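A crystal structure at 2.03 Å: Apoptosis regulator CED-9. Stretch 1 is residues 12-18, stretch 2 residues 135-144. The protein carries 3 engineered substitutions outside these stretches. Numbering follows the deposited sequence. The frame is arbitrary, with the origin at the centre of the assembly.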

ATOM      1  N   ASP A  12      -9.765   8.645   3.716  1.00 37.48           N
ATOM      2  CA  ASP A  12      -9.782   7.424   4.516  1.00 37.18           C
ATOM      3  C   ASP A  12      -8.736   6.479   3.953  1.00 36.43           C
ATOM      4  O   ASP A  12      -8.579   6.366   2.739  1.00 34.39           O
ATOM      5  CB  ASP A  12     -11.154   6.744   4.477  1.00 36.38           C
ATOM      6  CG  ASP A  12     -12.204   7.513   5.250  1.00 37.89           C
ATOM      7  OD1 ASP A  12     -11.901   7.970   6.373  1.00 37.96           O
ATOM      8  OD2 ASP A  12     -13.335   7.654   4.740  1.00 41.03           O
ATOM      9  N   ILE A  13      -8.015   5.812   4.843  1.00 36.24           N
ATOM     10  CA  ILE A  13      -6.982   4.886   4.431  1.00 36.67           C
ATOM     11  C   ILE A  13      -7.493   3.834   3.444  1.00 35.40           C
ATOM     12  O   ILE A  13      -6.790   3.481   2.505  1.00 35.87           O
ATOM     13  CB  ILE A  13      -6.333   4.215   5.675  1.00 37.73           C
ATOM     14  CG1 ILE A  13      -4.907   4.745   5.843  1.00 38.64           C
ATOM     15  CG2 ILE A  13      -6.351   2.698   5.563  1.00 41.34           C
ATOM     16  CD1 ILE A  13      -4.038   4.634   4.605  1.00 33.63           C
ATOM     17  N   GLU A  14      -8.715   3.346   3.642  1.00 34.04           N
ATOM     18  CA  GLU A  14      -9.266   2.337   2.741  1.00 32.35           C
ATOM     19  C   GLU A  14      -9.203   2.767   1.292  1.00 31.71           C
ATOM     20  O   GLU A  14      -8.954   1.945   0.403  1.00 31.44           O
ATOM     21  CB  GLU A  14     -10.719   2.013   3.092  1.00 31.35           C
ATOM     22  CG  GLU A  14     -10.865   1.222   4.370  1.00 32.44           C
ATOM     23  CD  GLU A  14     -10.597   2.054   5.603  1.00 34.99           C
ATOM     24  OE1 GLU A  14     -10.388   1.458   6.680  1.00 33.37           O
ATOM     25  OE2 GLU A  14     -10.608   3.302   5.497  1.00 34.75           O
ATOM     26  N   GLY A  15      -9.439   4.054   1.056  1.00 29.05           N
ATOM     27  CA  GLY A  15      -9.413   4.574  -0.298  1.00 28.68           C
ATOM     28  C   GLY A  15      -8.071   4.378  -0.972  1.00 29.11           C
ATOM     29  O   GLY A  15      -8.011   4.037  -2.151  1.00 30.86           O
ATOM     30  N   PHE A  16      -6.988   4.594  -0.231  1.00 30.02           N
ATOM     31  CA  PHE A  16      -5.654   4.422  -0.801  1.00 29.33           C
ATOM     32  C   PHE A  16      -5.363   2.945  -1.051  1.00 28.56           C
ATOM     33  O   PHE A  16      -4.841   2.569  -2.105  1.00 27.58           O
ATOM     34  CB  PHE A  16      -4.575   4.981   0.138  1.00 31.57           C
ATOM     35  CG  PHE A  16      -4.603   6.477   0.284  1.00 34.49           C
ATOM     36  CD1 PHE A  16      -5.564   7.096   1.080  1.00 35.02           C
ATOM     37  CD2 PHE A  16      -3.664   7.268  -0.373  1.00 34.85           C
ATOM     38  CE1 PHE A  16      -5.589   8.482   1.219  1.00 36.81           C
ATOM     39  CE2 PHE A  16      -3.678   8.656  -0.242  1.00 36.53           C
ATOM     40  CZ  PHE A  16      -4.643   9.264   0.556  1.00 36.37           C
ATOM     41  N   VAL A  17      -5.698   2.108  -0.076  1.00 26.35           N
ATOM     42  CA  VAL A  17      -5.442   0.679  -0.196  1.00 24.36           C
ATOM     43  C   VAL A  17      -6.211   0.083  -1.373  1.00 23.89           C
ATOM     44  O   VAL A  17      -5.641  -0.640  -2.184  1.00 24.46           O
ATOM     45  CB  VAL A  17      -5.813  -0.065   1.097  1.00 22.67           C
ATOM     46  CG1 VAL A  17      -5.379  -1.519   0.992  1.00 21.30           C
ATOM     47  CG2 VAL A  17      -5.151   0.601   2.295  1.00 22.76           C
ATOM     48  N   VAL A  18      -7.500   0.393  -1.470  1.00 23.23           N
ATOM     49  CA  VAL A  18      -8.318  -0.110  -2.564  1.00 23.88           C
ATOM     50  C   VAL A  18      -7.831   0.380  -3.919  1.00 24.62           C
ATOM     51  O   VAL A  18      -7.678  -0.406  -4.852  1.00 24.14           O
ATOM     52  CB  VAL A  18      -9.788   0.322  -2.427  1.00 24.40           C
ATOM     53  CG1 VAL A  18     -10.555  -0.026  -3.703  1.00 22.70           C
ATOM     54  CG2 VAL A  18     -10.412  -0.369  -1.243  1.00 25.83           C
TER
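Stretch 2, residues 135-144: TSLFIKTRIR

Stretch 2 packs on stretch 1 as an obliquely crossed, roughly antiparallel pair of helices, with a single isoleucine knob at the centre, a serine at the closest CA pair and a salt bridge beside it. Residues 135-144 are helical throughout, held by i to i+4 bonds such as Lys140 N to Ser136 O (3.0 Å) and Ile143 N to Ile139 O (3.0 Å). Their axis makes an angle of 140° with the axis of the stretch 1 helix and passes it at 9.2 Å, and the contact buries 348 Å² in all.

The nearest CA atoms are those of Glu14 and Ser136, 5.6 Å apart. Ser136 CB points toward stretch 1, and Val17 CG2 lies 3.3 Å from Ser136 OG, which is hydrogen-bonded elsewhere in the structure.

Ile13 is the knob. Its side chain sits in a hole formed by Ser136, Ile139, Lys140 and Ile143, the i, i+3, i+4, i+7 pattern of one helical face. CG2 of Ile13 lies 3.3 Å from Ser136 O and 4.1 Å from Lys140 CG, while its CD1 meets Ile139 CG2 at 3.6 Å and its CG1 faces Ile143 CD1 at 4.2 Å. One turn on, Val17 sits nearer the start of stretch 2, its CG1 4.1 Å from Thr135 CB.

Beside the knob, Glu14 and Lys140 both have CA-to-CB bonds pointing sideways to the other stretch, yet their ends come nearer, and Glu14 OE1 forms a salt bridge with Lys140 NZ at 2.8 Å, although the carboxylate oxygen is crowded in the model and its position less certain. No hydrogen bond crosses between the stretches; side-chain packing, with this ion pair beside it, makes the contact.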

ATOM      1  N   THR A 135      -4.017  -4.471   5.844  1.00 24.71           N
ATOM      2  CA  THR A 135      -3.228  -3.308   5.449  1.00 24.47           C
ATOM      3  C   THR A 135      -3.862  -2.002   5.936  1.00 24.89           C
ATOM      4  O   THR A 135      -3.200  -1.168   6.551  1.00 24.88           O
ATOM      5  CB  THR A 135      -3.049  -3.266   3.907  1.00 25.58           C
ATOM      6  OG1 THR A 135      -2.442  -4.492   3.461  1.00 21.73           O
ATOM      7  CG2 THR A 135      -2.151  -2.099   3.504  1.00 23.19           C
ATOM      8  N   SER A 136      -5.154  -1.841   5.679  1.00 26.54           N
ATOM      9  CA  SER A 136      -5.887  -0.640   6.083  1.00 26.93           C
ATOM     10  C   SER A 136      -5.906  -0.457   7.602  1.00 28.71           C
ATOM     11  O   SER A 136      -5.719   0.643   8.112  1.00 28.79           O
ATOM     12  CB  SER A 136      -7.329  -0.714   5.577  1.00 25.14           C
ATOM     13  OG  SER A 136      -7.382  -0.883   4.170  1.00 31.38           O
ATOM     14  N   LEU A 137      -6.148  -1.545   8.315  1.00 29.72           N
ATOM     15  CA  LEU A 137      -6.209  -1.517   9.767  1.00 33.31           C
ATOM     16  C   LEU A 137      -4.838  -1.210  10.378  1.00 33.32           C
ATOM     17  O   LEU A 137      -4.708  -0.337  11.232  1.00 32.50           O
ATOM     18  CB  LEU A 137      -6.734  -2.867  10.266  1.00 37.23           C
ATOM     19  CG  LEU A 137      -7.095  -3.069  11.737  1.00 40.78           C
ATOM     20  CD1 LEU A 137      -7.818  -4.404  11.898  1.00 42.33           C
ATOM     21  CD2 LEU A 137      -5.835  -3.027  12.586  1.00 45.95           C
ATOM     22  N   PHE A 138      -3.819  -1.932   9.937  1.00 32.31           N
ATOM     23  CA  PHE A 138      -2.472  -1.735  10.454  1.00 33.15           C
ATOM     24  C   PHE A 138      -2.046  -0.273  10.333  1.00 34.75           C
ATOM     25  O   PHE A 138      -1.508   0.302  11.278  1.00 36.68           O
ATOM     26  CB  PHE A 138      -1.496  -2.642   9.697  1.00 32.74           C
ATOM     27  CG  PHE A 138      -0.123  -2.709  10.300  1.00 32.45           C
ATOM     28  CD1 PHE A 138       0.837  -1.750   9.991  1.00 33.94           C
ATOM     29  CD2 PHE A 138       0.220  -3.746  11.158  1.00 31.04           C
ATOM     30  CE1 PHE A 138       2.122  -1.826  10.525  1.00 33.48           C
ATOM     31  CE2 PHE A 138       1.500  -3.835  11.698  1.00 32.26           C
ATOM     32  CZ  PHE A 138       2.455  -2.875  11.382  1.00 34.29           C
ATOM     33  N   ILE A 139      -2.313   0.322   9.176  1.00 34.10           N
ATOM     34  CA  ILE A 139      -1.956   1.710   8.904  1.00 35.14           C
ATOM     35  C   ILE A 139      -2.802   2.712   9.674  1.00 37.69           C
ATOM     36  O   ILE A 139      -2.300   3.752  10.101  1.00 39.00           O
ATOM     37  CB  ILE A 139      -2.070   2.023   7.395  1.00 33.61           C
ATOM     38  CG1 ILE A 139      -1.117   1.121   6.605  1.00 31.76           C
ATOM     39  CG2 ILE A 139      -1.732   3.481   7.137  1.00 35.05           C
ATOM     40  CD1 ILE A 139      -1.079   1.417   5.121  1.00 31.63           C
ATOM     41  N   LYS A 140      -4.084   2.401   9.834  1.00 39.68           N
ATOM     42  CA  LYS A 140      -5.017   3.258  10.559  1.00 41.79           C
ATOM     43  C   LYS A 140      -4.518   3.550  11.970  1.00 44.33           C
ATOM     44  O   LYS A 140      -4.375   4.705  12.378  1.00 44.54           O
ATOM     45  CB  LYS A 140      -6.371   2.571  10.679  1.00 41.66           C
ATOM     46  CG  LYS A 140      -7.329   2.818   9.557  1.00 40.76           C
ATOM     47  CD  LYS A 140      -8.631   2.133   9.888  1.00 39.81           C
ATOM     48  CE  LYS A 140      -9.766   2.694   9.078  1.00 39.87           C
ATOM     49  NZ  LYS A 140     -10.999   1.921   9.328  1.00 39.71           N
ATOM     50  N   THR A 141      -4.289   2.474  12.714  1.00 46.07           N
ATOM     51  CA  THR A 141      -3.812   2.553  14.082  1.00 48.04           C
ATOM     52  C   THR A 141      -2.567   3.433  14.150  1.00 50.18           C
ATOM     53  O   THR A 141      -2.598   4.539  14.691  1.00 52.05           O
ATOM     54  CB  THR A 141      -3.452   1.156  14.602  1.00 47.76           C
ATOM     55  OG1 THR A 141      -4.522   0.248  14.312  1.00 45.15           O
ATOM     56  CG2 THR A 141      -3.210   1.196  16.099  1.00 48.32           C
ATOM     57  N   ARG A 142      -1.474   2.927  13.587  1.00 51.08           N
ATOM     58  CA  ARG A 142      -0.199   3.629  13.575  1.00 50.94           C
ATOM     59  C   ARG A 142      -0.325   5.108  13.221  1.00 52.57           C
ATOM     60  O   ARG A 142       0.361   5.942  13.805  1.00 53.32           O
ATOM     61  CB  ARG A 142       0.758   2.960  12.589  1.00 50.63           C
ATOM     62  CG  ARG A 142       0.881   1.443  12.738  1.00 50.71           C
ATOM     63  CD  ARG A 142       1.500   1.060  14.054  1.00 50.73           C
ATOM     64  NE  ARG A 142       1.611  -0.385  14.243  1.00 50.48           N
ATOM     65  CZ  ARG A 142       0.602  -1.246  14.132  1.00 50.26           C
ATOM     66  NH1 ARG A 142       0.809  -2.538  14.339  1.00 51.79           N
ATOM     67  NH2 ARG A 142      -0.608  -0.823  13.797  1.00 49.88           N
ATOM     68  N   ILE A 143      -1.188   5.444  12.267  1.00 53.52           N
ATOM     69  CA  ILE A 143      -1.338   6.844  11.880  1.00 55.10           C
ATOM     70  C   ILE A 143      -2.052   7.669  12.941  1.00 57.44           C
ATOM     71  O   ILE A 143      -1.486   8.613  13.493  1.00 57.53           O
ATOM     72  CB  ILE A 143      -2.118   7.002  10.553  1.00 53.69           C
ATOM     73  CG1 ILE A 143      -1.281   6.490   9.379  1.00 54.50           C
ATOM     74  CG2 ILE A 143      -2.470   8.469  10.330  1.00 53.05           C
ATOM     75  CD1 ILE A 143      -1.913   6.739   8.012  1.00 53.07           C
ATOM     76  N   ARG A 144      -3.300   7.303  13.212  1.00 59.82           N
ATOM     77  CA  ARG A 144      -4.133   7.997  14.184  1.00 62.01           C
ATOM     78  C   ARG A 144      -3.383   8.452  15.430  1.00 63.84           C
ATOM     79  O   ARG A 144      -3.400   9.633  15.776  1.00 64.63           O
ATOM     80  CB  ARG A 144      -5.304   7.105  14.581  1.00 62.67           C
TER